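PDB 2BUE: Aac(6')-ib from Escherichia coli, which probably transfers the acetyl group of acetyl-CoA to the 6'-amino group of aminoglycosides such as kanamycin B, conferring antibiotic resistance. Local coordinates for residues Leu131-Val136 against Glu168-Glu173. The protein carries 2 engineered substitutions. Numbering follows the deposited sequence. Where two conformers were deposited one is given.
Sequences LGTKLV and EKAGFE. With COA (coenzyme A), chain B.
T133 and K169 meet nearly at right angles, the hydroxyl of T133 lying against the lysine chain at 3.3 Å from OG1 to CE, while no hydrogen bond joins the two segments directly. Coenzyme A supplies the polar link. T133 grips one pyrophosphate oxygen twice. Its OG1, anti to the carbonyl carbon (chi1 -61°) and beside its own backbone N, donates to O1A of the cofactor at 2.7 Å. The N-H of T133 reaches the same O1A, with 3.0 Å from N to O1A. One residue earlier, G132 N donates to O4A on the other phosphorus at 2.8 Å; G132, with no side chain, lets the pyrophosphate come close to the helix. From the end of helix 161-169, K169 bends at chi3 (-70°) and brings NZ to O8A of the 3'-phosphate at 2.7 Å, with a weak second bond to O5B, the 5'-ester oxygen.

The apolar part lies deeper. CG1 of V136 touches both the CB of A170 (3.5 Å) and, obliquely, CE2 of F172 (3.6 Å), while T133 CG2 covers the backbone of K169 and A170. A Schellman motif with G171 at positive phi ends helix 161-169 and turns the chain so that the CB of F172 points toward helix 131-144; the F172 ring also touches I117 and M188 of the central sheet.

The N-terminal turn of helix 131-144 thus cradles the pyrophosphate. This is the pyrophosphate-binding element of the GNAT fold; here G128 and G130, just before the helix, also donate backbone N-H groups to the cofactor. The helix dipole and the K169 ammonium probably both help to offset the phosphate charge, so that helix 131-144 and the C-terminal turn of helix 161-169, packed through V136, A170 and F172, are bridged by the cofactor on their polar side.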
ATOM      1  N   LEU A 131      14.344  -1.627   1.377  1.00 17.66           N
ATOM      2  CA  LEU A 131      13.518  -2.403   0.427  1.00 17.44           C
ATOM      3  C   LEU A 131      12.082  -1.865   0.354  1.00 15.24           C
ATOM      4  O   LEU A 131      11.470  -1.853  -0.724  1.00 14.41           O
ATOM      5  CB  LEU A 131      13.502  -3.880   0.840  1.00 17.78           C
ATOM      6  CG  LEU A 131      13.578  -4.979  -0.204  1.00 21.53           C
ATOM      7  CD1 LEU A 131      14.772  -4.748  -1.179  1.00 22.99           C
ATOM      8  CD2 LEU A 131      13.725  -6.346   0.507  1.00 20.90           C
ATOM      9  N   GLY A 132      11.546  -1.443   1.496  1.00 14.14           N
ATOM     10  CA  GLY A 132      10.205  -0.843   1.536  1.00 13.06           C
ATOM     11  C   GLY A 132      10.146   0.458   0.738  1.00 13.43           C
ATOM     12  O   GLY A 132       9.193   0.692  -0.011  1.00 12.52           O
ATOM     13  N   THR A 133      11.176   1.297   0.876  1.00 12.66           N
ATOM     14  CA  THR A 133      11.278   2.519   0.069  1.00 13.56           C
ATOM     15  C   THR A 133      11.308   2.179  -1.442  1.00 13.16           C
ATOM     16  O   THR A 133      10.583   2.796  -2.233  1.00 13.30           O
ATOM     17  CB  THR A 133      12.505   3.376   0.508  1.00 14.58           C
ATOM     18  OG1 THR A 133      12.336   3.755   1.881  1.00 16.08           O
ATOM     19  CG2 THR A 133      12.602   4.648  -0.315  1.00 14.61           C
ATOM     20  N   LYS A 134      12.109   1.193  -1.836  1.00 13.15           N
ATOM     21  CA  LYS A 134      12.114   0.725  -3.238  1.00 13.31           C
ATOM     22  C   LYS A 134      10.730   0.270  -3.723  1.00 13.16           C
ATOM     23  O   LYS A 134      10.298   0.617  -4.821  1.00 12.73           O
ATOM     24  CB  LYS A 134      13.115  -0.416  -3.407  1.00 14.33           C
ATOM     25  CG  LYS A 134      14.525   0.070  -3.408  1.00 16.23           C
ATOM     26  CD  LYS A 134      15.496  -1.084  -3.356  1.00 21.93           C
ATOM     27  CE  LYS A 134      16.916  -0.565  -3.248  1.00 25.79           C
ATOM     28  NZ  LYS A 134      17.425  -0.222  -4.604  1.00 30.34           N
ATOM     29  N   LEU A 135      10.058  -0.517  -2.883  1.00 12.14           N
ATOM     30  CA  LEU A 135       8.725  -1.017  -3.198  0.50 11.92           C
ATOM     31  C   LEU A 135       7.761   0.164  -3.400  1.00 11.94           C
ATOM     32  O   LEU A 135       7.056   0.246  -4.424  1.00 12.15           O
ATOM     33  CB  LEU A 135       8.248  -1.957  -2.079  0.50 11.55           C
ATOM     34  CG  LEU A 135       6.947  -2.735  -2.274  0.50 11.40           C
ATOM     35  CD1 LEU A 135       6.850  -3.806  -1.194  0.50 11.17           C
ATOM     36  CD2 LEU A 135       5.715  -1.803  -2.225  0.50 11.44           C
ATOM     37  N   VAL A 136       7.741   1.096  -2.442  1.00 11.40           N
ATOM     38  CA  VAL A 136       6.861   2.259  -2.545  1.00 11.08           C
ATOM     39  C   VAL A 136       7.178   3.087  -3.804  1.00 11.30           C
ATOM     40  O   VAL A 136       6.267   3.428  -4.562  1.00  9.33           O
ATOM     41  CB  VAL A 136       6.850   3.077  -1.253  1.00 11.83           C
ATOM     42  CG1 VAL A 136       5.968   4.317  -1.418  1.00 12.51           C
ATOM     43  CG2 VAL A 136       6.299   2.176  -0.105  1.00 11.69           C
ATOM     44  N   GLU A 168       8.025   9.056   3.466  1.00 11.99           N
ATOM     45  CA  GLU A 168       8.759  10.315   3.233  1.00 13.22           C
ATOM     46  C   GLU A 168       9.949  10.105   2.301  1.00 13.21           C
ATOM     47  O   GLU A 168      10.147  10.886   1.368  1.00 13.66           O
ATOM     48  CB  GLU A 168       9.218  10.915   4.567  1.00 13.57           C
ATOM     49  CG  GLU A 168       8.071  11.500   5.378  1.00 16.67           C
ATOM     50  CD  GLU A 168       8.571  12.217   6.617  1.00 19.62           C
ATOM     51  OE1 GLU A 168       9.629  11.791   7.149  1.00 22.69           O
ATOM     52  OE2 GLU A 168       7.908  13.188   7.050  1.00 20.91           O
ATOM     53  N   LYS A 169      10.726   9.050   2.546  1.00 13.46           N
ATOM     54  CA  LYS A 169      11.883   8.725   1.695  1.00 14.95           C
ATOM     55  C   LYS A 169      11.454   8.449   0.247  1.00 15.45           C
ATOM     56  O   LYS A 169      12.183   8.753  -0.708  1.00 17.00           O
ATOM     57  CB  LYS A 169      12.652   7.534   2.257  1.00 16.45           C
ATOM     58  CG  LYS A 169      13.371   7.861   3.555  1.00 19.17           C
ATOM     59  CD  LYS A 169      14.531   6.935   3.790  1.00 26.47           C
ATOM     60  CE  LYS A 169      14.063   5.564   4.097  1.00 28.26           C
ATOM     61  NZ  LYS A 169      15.165   4.563   3.951  1.00 31.69           N
ATOM     62  N   ALA A 170      10.251   7.905   0.089  1.00 15.05           N
ATOM     63  CA  ALA A 170       9.689   7.653  -1.245  1.00 14.99           C
ATOM     64  C   ALA A 170       8.948   8.845  -1.882  1.00 15.53           C
ATOM     65  O   ALA A 170       8.307   8.678  -2.940  1.00 16.01           O
ATOM     66  CB  ALA A 170       8.773   6.429  -1.201  1.00 14.85           C
ATOM     67  N   GLY A 171       8.981  10.016  -1.238  1.00 14.26           N
ATOM     68  CA  GLY A 171       8.481  11.266  -1.839  1.00 13.99           C
ATOM     69  C   GLY A 171       7.126  11.749  -1.332  1.00 13.49           C
ATOM     70  O   GLY A 171       6.566  12.707  -1.861  1.00 13.49           O
ATOM     71  N   PHE A 172       6.573  11.073  -0.321  1.00 12.69           N
ATOM     72  CA  PHE A 172       5.306  11.501   0.250  1.00 11.62           C
ATOM     73  C   PHE A 172       5.541  12.611   1.273  1.00 12.75           C
ATOM     74  O   PHE A 172       6.610  12.679   1.888  1.00 13.93           O
ATOM     75  CB  PHE A 172       4.587  10.323   0.925  1.00 11.07           C
ATOM     76  CG  PHE A 172       3.970   9.362  -0.054  1.00  9.06           C
ATOM     77  CD1 PHE A 172       2.610   9.478  -0.381  1.00  9.77           C
ATOM     78  CD2 PHE A 172       4.745   8.352  -0.644  1.00  9.58           C
ATOM     79  CE1 PHE A 172       2.020   8.612  -1.308  1.00  9.65           C
ATOM     80  CE2 PHE A 172       4.168   7.482  -1.556  1.00 11.06           C
ATOM     81  CZ  PHE A 172       2.805   7.610  -1.886  1.00  9.87           C
ATOM     82  N   GLU A 173       4.549  13.481   1.419  1.00 13.23           N
ATOM     83  CA  GLU A 173       4.617  14.551   2.425  1.00 15.04           C
ATOM     84  C   GLU A 173       3.459  14.449   3.395  1.00 13.74           C
ATOM     85  O   GLU A 173       2.310  14.303   2.984  1.00 12.07           O
ATOM     86  CB  GLU A 173       4.660  15.921   1.751  1.00 15.73           C
ATOM     87  CG  GLU A 173       5.980  16.082   0.970  1.00 19.38           C
ATOM     88  CD  GLU A 173       6.140  17.402   0.224  1.00 20.11           C
ATOM     89  OE1 GLU A 173       5.247  18.291   0.282  1.00 25.75           O
ATOM     90  OE2 GLU A 173       7.189  17.538  -0.448  1.00 27.97           O
TER
HETATM   91  N1A COA B1200      10.942   4.050  14.191  1.00 42.67           N
HETATM   92  C2A COA B1200      11.134   5.149  13.464  1.00 42.45           C
HETATM   93  N3A COA B1200      11.847   5.119  12.348  1.00 42.51           N
HETATM   94  C4A COA B1200      12.394   3.962  11.937  1.00 41.95           C
HETATM   95  C5A COA B1200      12.219   2.799  12.667  1.00 42.93           C
HETATM   96  C6A COA B1200      11.465   2.859  13.828  1.00 42.58           C
HETATM   97  N6A COA B1200      11.277   1.749  14.552  1.00 42.42           N
HETATM   98  N7A COA B1200      12.859   1.811  12.043  1.00 43.29           N
HETATM   99  C8A COA B1200      13.426   2.328  10.957  1.00 42.65           C
HETATM  100  N9A COA B1200      13.147   3.636  10.900  1.00 42.29           N
HETATM  101  C1B COA B1200      13.558   4.562   9.852  1.00 41.32           C
HETATM  102  C2B COA B1200      14.766   3.936   9.186  1.00 41.48           C
HETATM  103  O2B COA B1200      15.943   4.453   9.815  1.00 43.24           O
HETATM  104  C3B COA B1200      14.595   4.397   7.742  1.00 41.00           C
HETATM  105  O3B COA B1200      14.941   5.782   7.643  1.00 44.05           O
HETATM  106  P3B COA B1200      16.433   6.235   7.279  1.00 47.39           P
HETATM  107  O7A COA B1200      16.302   7.828   7.016  1.00 48.04           O
HETATM  108  O8A COA B1200      16.792   5.553   5.869  1.00 47.17           O
HETATM  109  O9A COA B1200      17.397   5.896   8.363  1.00 48.38           O
HETATM  110  C4B COA B1200      13.074   4.297   7.546  1.00 37.01           C
HETATM  111  O4B COA B1200      12.483   4.454   8.864  1.00 37.53           O
HETATM  112  C5B COA B1200      12.469   3.072   6.857  1.00 32.33           C
HETATM  113  O5B COA B1200      12.846   2.979   5.477  1.00 26.61           O
HETATM  114  P1A COA B1200      13.032   1.492   4.838  1.00 22.87           P
HETATM  115  O1A COA B1200      12.929   1.563   3.334  1.00 24.10           O
HETATM  116  O2A COA B1200      14.190   0.759   5.411  1.00 23.34           O
HETATM  117  O3A COA B1200      11.697   0.816   5.384  1.00 20.71           O
HETATM  118  P2A COA B1200      11.391  -0.784   5.286  1.00 20.42           P
HETATM  119  O4A COA B1200      12.219  -1.370   4.215  1.00 19.72           O
HETATM  120  O5A COA B1200      11.369  -1.399   6.647  1.00 21.36           O
HETATM  121  O6A COA B1200       9.859  -0.707   4.760  1.00 20.90           O
HETATM  122  CBP COA B1200       7.622  -0.971   5.677  1.00 17.37           C
HETATM  123  CCP COA B1200       8.822  -0.016   5.509  1.00 17.47           C
HETATM  124  CDP COA B1200       6.547  -0.239   6.513  1.00 18.58           C
HETATM  125  CEP COA B1200       7.068  -1.318   4.270  1.00 14.99           C
HETATM  126  CAP COA B1200       8.095  -2.272   6.410  1.00 17.81           C
HETATM  127  OAP COA B1200       8.876  -1.938   7.577  1.00 19.21           O
HETATM  128  C9P COA B1200       6.930  -3.220   6.770  1.00 17.40           C
HETATM  129  O9P COA B1200       6.364  -3.862   5.883  1.00 16.50           O
HETATM  130  N8P COA B1200       6.607  -3.284   8.082  1.00 18.16           N
HETATM  131  C7P COA B1200       5.518  -4.141   8.604  1.00 19.68           C
HETATM  132  C6P COA B1200       4.162  -3.797   7.934  1.00 21.60           C
HETATM  133  C5P COA B1200       3.838  -2.284   7.893  1.00 24.11           C
HETATM  134  O5P COA B1200       4.128  -1.533   8.829  1.00 21.45           O
HETATM  135  N4P COA B1200       3.210  -1.858   6.784  1.00 22.83           N
HETATM  136  C3P COA B1200       2.873  -0.429   6.605  1.00 24.72           C
HETATM  137  C2P COA B1200       1.519  -0.050   7.201  1.00 27.31           C
HETATM  138  S1P COA B1200       1.052   1.699   6.822  1.00 29.33           S